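Local coordinates for protein aminopentol aminotransferase (Sphingopyxis macrogoltabida, PDB 6HBS) that deaminates the fumonisin breakdown product aminopentol to its 2-keto form, using pyridoxal 5'-phosphate and passing the amino group preferably to pyruvate, at residues Thr137-Trp151 with Ser162-Asp174. Numbering follows the deposited sequence.
Sequences TILCAKGAYHGASPW and SDRVHVAYYTYND. With PLP (pyridoxal-5'-phosphate), chain C.
Ile138 to Ala141 pair in parallel register with Val167 to Tyr170, joining the last two strands of the seven-stranded mixed sheet in the PLP-binding domain of this class-III aminotransferase; 167-170 is the outermost strand within the chain. Five backbone bonds zip the pair, from Ile138 N to His166 O (3.0 Å) through to Lys142 N to Tyr170 O (2.9 Å). On the other edge of 137-141, Thr137 and Leu139 bond to strand 189-194, so this strand is held from both sides. Tyr170 lays its ring over the Ala141 backbone, CA standing 3.8 Å above the ring plane near its centre, because chi1 of 63° sets CG between backbone N and carbonyl carbon; its OH bonds to Phe193 O. Beyond the strands, the loop that carries Tyr145, His146 and Gly147 to the cofactor returns to Arg164. The Arg164 guanidinium grips Pro150 O side-on, with Arg164 NE at 3.1 Å and NH2 at 2.8 Å from that oxygen, which lies within 3° of the guanidinium plane; NH2 also bonds to Thr153 O. A leucine in place of Arg164 would remove both donors to Pro150 O and would probably let the loop end shift against 162-164. Trp151 O, over one guanidinium face, instead accepts from a water, 2.7 Å away, that also bonds Tyr169 OH at 2.6 Å.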
loop_
_atom_site.group_PDB
_atom_site.type_symbol
_atom_site.label_atom_id
_atom_site.label_comp_id
_atom_site.label_asym_id
_atom_site.label_seq_id
_atom_site.Cartn_x
_atom_site.Cartn_y
_atom_site.Cartn_z
ATOM N N THR A 137 -6.695 -23.355 -7.521
ATOM C CA THR A 137 -5.754 -23.715 -6.459
ATOM C C THR A 137 -4.435 -22.951 -6.621
ATOM O O THR A 137 -3.781 -22.976 -7.665
ATOM C CB THR A 137 -5.533 -25.234 -6.338
ATOM O OG1 THR A 137 -6.799 -25.866 -6.093
ATOM C CG2 THR A 137 -4.582 -25.559 -5.203
ATOM N N ILE A 138 -4.036 -22.311 -5.529
ATOM C CA ILE A 138 -2.737 -21.643 -5.433
ATOM C C ILE A 138 -1.825 -22.492 -4.532
ATOM O O ILE A 138 -2.180 -22.784 -3.402
ATOM C CB ILE A 138 -2.917 -20.212 -4.883
ATOM C CG1 ILE A 138 -3.785 -19.374 -5.820
ATOM C CG2 ILE A 138 -1.570 -19.563 -4.624
ATOM C CD1 ILE A 138 -3.137 -18.971 -7.111
ATOM N N LEU A 139 -0.667 -22.892 -5.053
ATOM C CA LEU A 139 0.273 -23.699 -4.244
ATOM C C LEU A 139 1.332 -22.800 -3.593
ATOM O O LEU A 139 2.070 -22.115 -4.306
ATOM C CB LEU A 139 0.939 -24.743 -5.137
ATOM C CG LEU A 139 -0.001 -25.800 -5.732
ATOM C CD1 LEU A 139 0.776 -26.832 -6.540
ATOM C CD2 LEU A 139 -0.858 -26.428 -4.659
ATOM N N CYS A 140 1.451 -22.874 -2.266
ATOM C CA CYS A 140 2.491 -22.139 -1.529
ATOM C C CYS A 140 3.246 -23.136 -0.636
ATOM O O CYS A 140 2.723 -24.200 -0.301
ATOM C CB CYS A 140 1.880 -21.024 -0.683
ATOM S SG CYS A 140 0.990 -19.809 -1.696
ATOM N N ALA A 141 4.493 -22.799 -0.308
ATOM C CA ALA A 141 5.307 -23.574 0.616
ATOM C C ALA A 141 4.780 -23.361 2.033
ATOM O O ALA A 141 4.462 -22.219 2.404
ATOM C CB ALA A 141 6.743 -23.117 0.498
ATOM N N LYS A 142 4.703 -24.442 2.834
ATOM C CA LYS A 142 4.368 -24.350 4.242
ATOM C C LYS A 142 5.308 -23.351 4.926
ATOM O O LYS A 142 6.528 -23.436 4.759
ATOM C CB LYS A 142 4.584 -25.676 4.982
ATOM C CG LYS A 142 3.584 -26.763 4.665
ATOM C CD LYS A 142 3.962 -28.139 5.239
ATOM C CE LYS A 142 3.080 -29.255 4.701
ATOM N NZ LYS A 142 3.454 -29.620 3.307
ATOM N N GLY A 143 4.718 -22.403 5.650
ATOM C CA GLY A 143 5.427 -21.376 6.423
ATOM C C GLY A 143 6.031 -20.258 5.570
ATOM O O GLY A 143 6.727 -19.433 6.106
ATOM N N ALA A 144 5.819 -20.231 4.253
ATOM C CA ALA A 144 6.387 -19.165 3.438
ATOM C C ALA A 144 5.562 -17.881 3.607
ATOM O O ALA A 144 4.341 -17.913 3.519
ATOM C CB ALA A 144 6.455 -19.572 2.004
ATOM N N TYR A 145 6.258 -16.760 3.836
ATOM C CA TYR A 145 5.631 -15.442 3.995
ATOM C C TYR A 145 5.513 -14.750 2.628
ATOM O O TYR A 145 6.520 -14.490 1.977
ATOM C CB TYR A 145 6.428 -14.585 4.986
ATOM C CG TYR A 145 5.755 -13.279 5.326
ATOM C CD1 TYR A 145 4.830 -13.221 6.350
ATOM C CD2 TYR A 145 6.019 -12.104 4.612
ATOM C CE1 TYR A 145 4.187 -12.036 6.670
ATOM C CE2 TYR A 145 5.382 -10.907 4.929
ATOM C CZ TYR A 145 4.473 -10.876 5.973
ATOM O OH TYR A 145 3.798 -9.743 6.333
ATOM N N HIS A 146 4.265 -14.462 2.215
ATOM C CA HIS A 146 3.967 -13.774 0.971
ATOM C C HIS A 146 3.229 -12.451 1.205
ATOM O O HIS A 146 2.830 -11.797 0.252
ATOM C CB HIS A 146 3.182 -14.687 0.026
ATOM C CG HIS A 146 3.986 -15.830 -0.485
ATOM N ND1 HIS A 146 5.120 -15.635 -1.247
ATOM C CD2 HIS A 146 3.814 -17.167 -0.367
ATOM C CE1 HIS A 146 5.625 -16.821 -1.559
ATOM N NE2 HIS A 146 4.836 -17.774 -1.047
ATOM N N GLY A 147 3.037 -12.079 2.462
ATOM C CA GLY A 147 2.327 -10.845 2.805
ATOM C C GLY A 147 1.423 -11.078 3.995
ATOM O O GLY A 147 1.487 -12.147 4.630
ATOM N N ALA A 148 0.576 -10.091 4.301
ATOM C CA ALA A 148 -0.287 -10.203 5.454
ATOM C C ALA A 148 -1.752 -9.964 5.065
ATOM O O ALA A 148 -2.511 -9.352 5.822
ATOM C CB ALA A 148 0.184 -9.249 6.531
ATOM N N SER A 149 -2.132 -10.475 3.892
ATOM C CA SER A 149 -3.533 -10.483 3.422
ATOM C C SER A 149 -4.302 -11.653 4.062
ATOM O O SER A 149 -3.717 -12.609 4.581
ATOM C CB SER A 149 -3.600 -10.531 1.893
ATOM O OG SER A 149 -2.801 -9.515 1.302
ATOM N N PRO A 150 -5.659 -11.665 4.033
ATOM C CA PRO A 150 -6.394 -12.791 4.610
ATOM C C PRO A 150 -5.940 -14.141 4.029
ATOM O O PRO A 150 -5.905 -15.134 4.775
ATOM C CB PRO A 150 -7.869 -12.451 4.308
ATOM C CG PRO A 150 -7.870 -10.917 4.241
ATOM C CD PRO A 150 -6.539 -10.565 3.583
ATOM N N TRP A 151 -5.561 -14.194 2.744
ATOM C CA TRP A 151 -5.194 -15.499 2.126
ATOM C C TRP A 151 -3.854 -16.038 2.634
ATOM O O TRP A 151 -3.589 -17.227 2.448
ATOM C CB TRP A 151 -5.198 -15.485 0.588
ATOM C CG TRP A 151 -4.135 -14.690 -0.116
ATOM C CD1 TRP A 151 -4.164 -13.347 -0.382
ATOM C CD2 TRP A 151 -2.907 -15.182 -0.694
ATOM N NE1 TRP A 151 -3.042 -12.973 -1.072
ATOM C CE2 TRP A 151 -2.259 -14.072 -1.294
ATOM C CE3 TRP A 151 -2.296 -16.445 -0.789
ATOM C CZ2 TRP A 151 -1.037 -14.185 -1.957
ATOM C CZ3 TRP A 151 -1.095 -16.555 -1.470
ATOM C CH2 TRP A 151 -0.461 -15.436 -2.030
ATOM N N SER A 162 -12.587 -19.862 4.788
ATOM C CA SER A 162 -12.984 -19.542 3.430
ATOM C C SER A 162 -11.981 -18.572 2.768
ATOM O O SER A 162 -11.862 -18.542 1.545
ATOM C CB SER A 162 -14.403 -19.009 3.379
ATOM O OG SER A 162 -14.550 -17.786 4.121
ATOM N N ASP A 163 -11.232 -17.817 3.569
ATOM C CA ASP A 163 -10.239 -16.852 3.010
ATOM C C ASP A 163 -9.092 -17.570 2.276
ATOM O O ASP A 163 -8.408 -16.950 1.468
ATOM C CB ASP A 163 -9.682 -15.954 4.120
ATOM C CG ASP A 163 -10.683 -14.968 4.704
ATOM O OD1 ASP A 163 -11.582 -14.542 3.965
ATOM O OD2 ASP A 163 -10.566 -14.655 5.924
ATOM N N ARG A 164 -8.829 -18.845 2.608
ATOM C CA ARG A 164 -7.686 -19.572 2.048
ATOM C C ARG A 164 -8.035 -21.038 1.729
ATOM O O ARG A 164 -7.141 -21.899 1.667
ATOM C CB ARG A 164 -6.491 -19.492 3.008
ATOM C CG ARG A 164 -6.847 -19.842 4.444
ATOM C CD ARG A 164 -5.690 -19.551 5.341
ATOM N NE ARG A 164 -5.286 -18.150 5.418
ATOM C CZ ARG A 164 -4.251 -17.768 6.155
ATOM N NH1 ARG A 164 -3.565 -18.702 6.792
ATOM N NH2 ARG A 164 -3.917 -16.497 6.282
ATOM N N VAL A 165 -9.308 -21.311 1.428
ATOM C CA VAL A 165 -9.759 -22.680 1.186
ATOM C C VAL A 165 -9.128 -23.217 -0.107
ATOM O O VAL A 165 -8.966 -24.417 -0.246
ATOM C CB VAL A 165 -11.310 -22.780 1.171
ATOM C CG1 VAL A 165 -11.952 -21.982 0.039
ATOM C CG2 VAL A 165 -11.782 -24.241 1.125
ATOM N N HIS A 166 -8.763 -22.332 -1.049
ATOM C CA HIS A 166 -8.175 -22.751 -2.321
ATOM C C HIS A 166 -6.687 -22.378 -2.384
ATOM O O HIS A 166 -6.170 -22.136 -3.442
ATOM C CB HIS A 166 -8.985 -22.194 -3.505
ATOM C CG HIS A 166 -10.308 -22.870 -3.640
ATOM N ND1 HIS A 166 -10.403 -24.242 -3.873
ATOM C CD2 HIS A 166 -11.571 -22.411 -3.499
ATOM C CE1 HIS A 166 -11.693 -24.579 -3.902
ATOM N NE2 HIS A 166 -12.425 -23.481 -3.661
ATOM N N VAL A 167 -6.024 -22.363 -1.235
ATOM C CA VAL A 167 -4.567 -22.342 -1.133
ATOM C C VAL A 167 -4.162 -23.707 -0.581
ATOM O O VAL A 167 -4.720 -24.123 0.412
ATOM C CB VAL A 167 -4.063 -21.229 -0.193
ATOM C CG1 VAL A 167 -2.536 -21.173 -0.142
ATOM C CG2 VAL A 167 -4.680 -19.885 -0.581
ATOM N N ALA A 168 -3.230 -24.369 -1.250
ATOM C CA ALA A 168 -2.708 -25.655 -0.794
ATOM C C ALA A 168 -1.185 -25.559 -0.685
ATOM O O ALA A 168 -0.589 -24.670 -1.259
ATOM C CB ALA A 168 -3.133 -26.773 -1.721
ATOM N N TYR A 169 -0.575 -26.524 0.016
ATOM C CA TYR A 169 0.790 -26.342 0.512
ATOM C C TYR A 169 1.658 -27.514 0.076
ATOM O O TYR A 169 1.155 -28.650 -0.130
ATOM C CB TYR A 169 0.775 -26.114 2.016
ATOM C CG TYR A 169 -0.046 -24.919 2.439
ATOM C CD1 TYR A 169 0.440 -23.622 2.324
ATOM C CD2 TYR A 169 -1.343 -25.083 2.894
ATOM C CE1 TYR A 169 -0.336 -22.527 2.687
ATOM C CE2 TYR A 169 -2.136 -24.001 3.246
ATOM C CZ TYR A 169 -1.627 -22.719 3.156
ATOM O OH TYR A 169 -2.424 -21.664 3.500
ATOM N N TYR A 170 2.946 -27.208 -0.102
ATOM C CA TYR A 170 4.001 -28.175 -0.351
ATOM C C TYR A 170 5.169 -27.826 0.587
ATOM O O TYR A 170 5.190 -26.750 1.179
ATOM C CB TYR A 170 4.429 -28.172 -1.823
ATOM C CG TYR A 170 5.036 -26.863 -2.287
ATOM C CD1 TYR A 170 4.259 -25.829 -2.801
ATOM C CD2 TYR A 170 6.387 -26.631 -2.166
ATOM C CE1 TYR A 170 4.819 -24.622 -3.197
ATOM C CE2 TYR A 170 6.970 -25.439 -2.565
ATOM C CZ TYR A 170 6.188 -24.422 -3.078
ATOM O OH TYR A 170 6.794 -23.228 -3.420
ATOM N N THR A 171 6.131 -28.742 0.716
ATOM C CA THR A 171 7.376 -28.495 1.510
ATOM C C THR A 171 8.419 -27.829 0.618
ATOM O O THR A 171 8.774 -28.345 -0.434
ATOM C CB THR A 171 7.940 -29.798 2.091
ATOM O OG1 THR A 171 6.878 -30.300 2.882
ATOM C CG2 THR A 171 9.187 -29.604 2.929
ATOM N N TYR A 172 8.920 -26.669 1.049
ATOM C CA TYR A 172 9.910 -25.950 0.284
ATOM C C TYR A 172 11.114 -26.862 0.051
ATOM O O TYR A 172 11.526 -27.538 0.981
ATOM C CB TYR A 172 10.362 -24.660 0.998
ATOM C CG TYR A 172 11.161 -23.752 0.095
ATOM C CD1 TYR A 172 10.529 -22.910 -0.815
ATOM C CD2 TYR A 172 12.545 -23.750 0.115
ATOM C CE1 TYR A 172 11.249 -22.079 -1.663
ATOM C CE2 TYR A 172 13.275 -22.913 -0.714
ATOM C CZ TYR A 172 12.628 -22.060 -1.595
ATOM O OH TYR A 172 13.350 -21.290 -2.455
ATOM N N ASN A 173 11.688 -26.813 -1.166
ATOM C CA ASN A 173 12.900 -27.511 -1.531
ATOM C C ASN A 173 12.662 -29.024 -1.648
ATOM O O ASN A 173 13.631 -29.780 -1.702
ATOM C CB ASN A 173 14.089 -27.200 -0.601
ATOM C CG ASN A 173 15.008 -26.157 -1.209
ATOM O OD1 ASN A 173 14.939 -25.928 -2.412
ATOM N ND2 ASN A 173 15.883 -25.556 -0.408
ATOM N N ASP A 174 11.400 -29.445 -1.753
ATOM C CA ASP A 174 11.043 -30.875 -1.843
ATOM C C ASP A 174 10.288 -31.081 -3.163
ATOM O O ASP A 174 9.059 -30.830 -3.232
ATOM C CB ASP A 174 10.269 -31.303 -0.595
ATOM C CG ASP A 174 9.956 -32.800 -0.540
ATOM O OD1 ASP A 174 9.989 -33.449 -1.607
ATOM O OD2 ASP A 174 9.685 -33.283 0.556
HETATM N N1 PLP C . 6.695 -11.333 0.140
HETATM C C2 PLP C . 7.868 -11.485 0.792
HETATM C C2A PLP C . 8.826 -12.599 0.444
HETATM C C3 PLP C . 8.248 -10.507 1.808
HETATM O O3 PLP C . 9.418 -10.621 2.471
HETATM C C4 PLP C . 7.333 -9.380 2.102
HETATM C C4A PLP C . 7.760 -8.394 3.129
HETATM C C5 PLP C . 6.040 -9.366 1.355
HETATM C C6 PLP C . 5.812 -10.341 0.391
HETATM C C5A PLP C . 4.983 -8.282 1.562
HETATM O O4P PLP C . 5.524 -6.957 1.324
HETATM P P PLP C . 4.822 -5.791 2.185
HETATM O O1P PLP C . 5.169 -5.972 3.592
HETATM O O2P PLP C . 3.349 -6.001 1.978
HETATM O O3P PLP C . 5.432 -4.564 1.541
HETATM O O HOH W 1 -8.360 -26.095 -3.845
HETATM O O HOH W 2 7.978 -25.533 3.556
HETATM O O HOH W 3 2.294 -31.001 1.307
HETATM O O HOH W 4 -1.814 -19.215 3.088
#